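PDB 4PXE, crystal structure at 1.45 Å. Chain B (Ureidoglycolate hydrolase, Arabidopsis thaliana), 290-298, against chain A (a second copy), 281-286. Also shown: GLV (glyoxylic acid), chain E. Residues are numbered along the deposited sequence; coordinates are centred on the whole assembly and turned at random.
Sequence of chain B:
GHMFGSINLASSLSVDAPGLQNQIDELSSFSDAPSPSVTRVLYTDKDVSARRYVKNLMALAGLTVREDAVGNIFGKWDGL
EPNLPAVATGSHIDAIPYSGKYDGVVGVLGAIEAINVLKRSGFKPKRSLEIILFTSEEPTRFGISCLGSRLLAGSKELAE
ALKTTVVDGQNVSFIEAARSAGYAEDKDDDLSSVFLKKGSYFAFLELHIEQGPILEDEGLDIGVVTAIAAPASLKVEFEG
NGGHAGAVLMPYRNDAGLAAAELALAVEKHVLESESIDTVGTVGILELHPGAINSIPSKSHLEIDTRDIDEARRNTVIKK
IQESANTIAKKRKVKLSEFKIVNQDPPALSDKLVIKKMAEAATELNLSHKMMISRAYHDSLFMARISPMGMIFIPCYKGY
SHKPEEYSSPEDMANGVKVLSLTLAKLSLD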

# COMPACT_ATOMS: atom_id res chain seq x y z
N PRO B 290 2.05 7.04 7.96
CA PRO B 290 0.75 6.35 8.06
C PRO B 290 0.01 6.15 6.74
O PRO B 290 -0.95 5.38 6.73
CB PRO B 290 -0.07 7.28 8.97
CG PRO B 290 0.95 8.10 9.72
CD PRO B 290 2.04 8.31 8.71
N GLY B 291 0.44 6.79 5.65
CA GLY B 291 -0.23 6.64 4.37
C GLY B 291 -1.57 7.34 4.31
O GLY B 291 -2.57 6.77 3.88
N ALA B 292 -1.58 8.59 4.74
CA ALA B 292 -2.76 9.44 4.65
C ALA B 292 -2.33 10.73 3.98
O ALA B 292 -1.20 11.18 4.18
CB ALA B 292 -3.32 9.72 6.04
N ILE B 293 -3.22 11.31 3.18
CA ILE B 293 -2.86 12.45 2.33
C ILE B 293 -2.36 13.63 3.17
O ILE B 293 -1.48 14.36 2.73
CB ILE B 293 -4.05 12.89 1.41
CG1 ILE B 293 -3.57 13.86 0.35
CG2 ILE B 293 -5.21 13.50 2.22
CD1 ILE B 293 -4.65 14.32 -0.60
N ASN B 294 -2.92 13.78 4.37
CA ASN B 294 -2.62 14.93 5.21
C ASN B 294 -1.75 14.60 6.44
O ASN B 294 -1.76 15.32 7.45
CB ASN B 294 -3.92 15.68 5.58
CG ASN B 294 -4.98 14.78 6.20
OD1 ASN B 294 -4.92 13.55 6.13
ND2 ASN B 294 -5.99 15.41 6.82
N SER B 295 -0.98 13.53 6.30
CA SER B 295 -0.06 13.08 7.34
C SER B 295 1.33 12.93 6.72
O SER B 295 1.51 12.18 5.76
CB SER B 295 -0.54 11.73 7.90
OG SER B 295 0.16 11.37 9.08
N ILE B 296 2.33 13.65 7.24
CA ILE B 296 3.67 13.55 6.65
C ILE B 296 4.23 12.16 6.97
O ILE B 296 4.22 11.74 8.12
CB ILE B 296 4.63 14.61 7.21
CG1 ILE B 296 4.03 16.02 7.06
CG2 ILE B 296 5.95 14.54 6.48
CD1 ILE B 296 4.75 17.08 7.88
N PRO B 297 4.72 11.43 5.94
CA PRO B 297 5.17 10.06 6.25
C PRO B 297 6.24 10.04 7.33
O PRO B 297 7.27 10.72 7.22
CB PRO B 297 5.73 9.57 4.91
CG PRO B 297 4.92 10.32 3.90
CD PRO B 297 4.71 11.70 4.50
N SER B 298 6.01 9.23 8.36
CA SER B 298 6.98 9.03 9.43
C SER B 298 7.78 7.74 9.27
O SER B 298 8.77 7.53 9.96
CB SER B 298 6.31 9.05 10.80
OG SER B 298 5.26 8.09 10.89
C1 GLV E . -7.48 18.39 8.39
O1 GLV E . -8.31 19.30 9.04
C2 GLV E . -6.26 19.00 7.80
O2 GLV E . -6.06 20.25 7.94
O3 GLV E . -5.43 18.27 7.18
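Chain A (281-286) GTVGIL

How does chain A approach the loop of chain B? It runs as a strand throughout 281-286, extended except at Gly284(A), where phi/psi of -90/-19 puts a kink, and it runs broadly opposite to chain B, from Ile296(B) back to Gly291(B). Gly281(A) makes no contact; Thr282(A) points its CA-to-CB bond toward chain B, and its CG2 lies 4.2 Å from Ile296(B) CG1. The CA-to-CB bond of Val283(A) points away, yet its carbonyl O meets Pro297(B) CG at 3.6 Å.

Why does the chain come closest at Gly284(A)? Its CA packs 3.2 Å from Ala292(B) O, a CA-H...O contact, at the type I turn Ala292(B)-Ser295(B), which Ser295(B) N closes by bonding to Ala292(B) O at 3.2 Å. A CB here would point into the turn and clash with the carbonyl oxygens of Ala292(B) and Ile293(B).

What joins the backbones, with no direct hydrogen bond between them? Two waters do. Water 2 accepts from Gly284(A) N at 2.6 Å, with Ile293(B) O also 2.6 Å from its O; water 1 accepts from Ala292(B) N at 3.2 Å, with Gly284(A) O 2.8 Å from its O.

Where does the contact end? Ile285(A) starts sideways but brings its end nearer: CG1 is 3.5 Å from Gly291(B) O, and CD1 3.7 Å from Ile293(B) N. Leu286(A) is out of reach.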

# COMPACT_ATOMS: atom_id res chain seq x y z
N GLY A 281 3.51 21.66 1.08
CA GLY A 281 3.05 20.63 0.16
C GLY A 281 3.60 19.29 0.60
O GLY A 281 4.71 19.22 1.12
N THR A 282 2.82 18.24 0.39
CA THR A 282 3.15 16.93 0.94
C THR A 282 2.63 15.84 0.01
O THR A 282 1.55 15.96 -0.56
CB THR A 282 2.45 16.74 2.32
OG1 THR A 282 2.66 17.90 3.14
CG2 THR A 282 2.97 15.51 3.05
N VAL A 283 3.40 14.77 -0.12
CA VAL A 283 2.89 13.54 -0.68
C VAL A 283 2.74 12.53 0.46
O VAL A 283 3.71 11.90 0.88
CB VAL A 283 3.83 12.99 -1.77
CG1 VAL A 283 3.30 11.67 -2.32
CG2 VAL A 283 4.00 14.03 -2.89
N GLY A 284 1.52 12.40 0.97
CA GLY A 284 1.25 11.50 2.08
C GLY A 284 0.89 10.10 1.63
O GLY A 284 0.97 9.16 2.41
N ILE A 285 0.47 9.97 0.37
CA ILE A 285 0.11 8.68 -0.20
C ILE A 285 0.88 8.46 -1.50
O ILE A 285 0.89 9.33 -2.38
CB ILE A 285 -1.41 8.57 -0.45
CG1 ILE A 285 -2.15 8.46 0.88
CG2 ILE A 285 -1.73 7.39 -1.38
CD1 ILE A 285 -3.67 8.56 0.75
N LEU A 286 1.55 7.31 -1.59
CA LEU A 286 2.26 6.93 -2.81
C LEU A 286 2.16 5.41 -2.86
O LEU A 286 2.78 4.73 -2.04
CB LEU A 286 3.73 7.39 -2.77
CG LEU A 286 4.50 7.43 -4.10
CD1 LEU A 286 5.87 8.09 -3.94
CD2 LEU A 286 4.69 6.03 -4.69
O HOH W 1 1.45 9.43 5.11
O HOH W 2 -0.30 14.14 0.42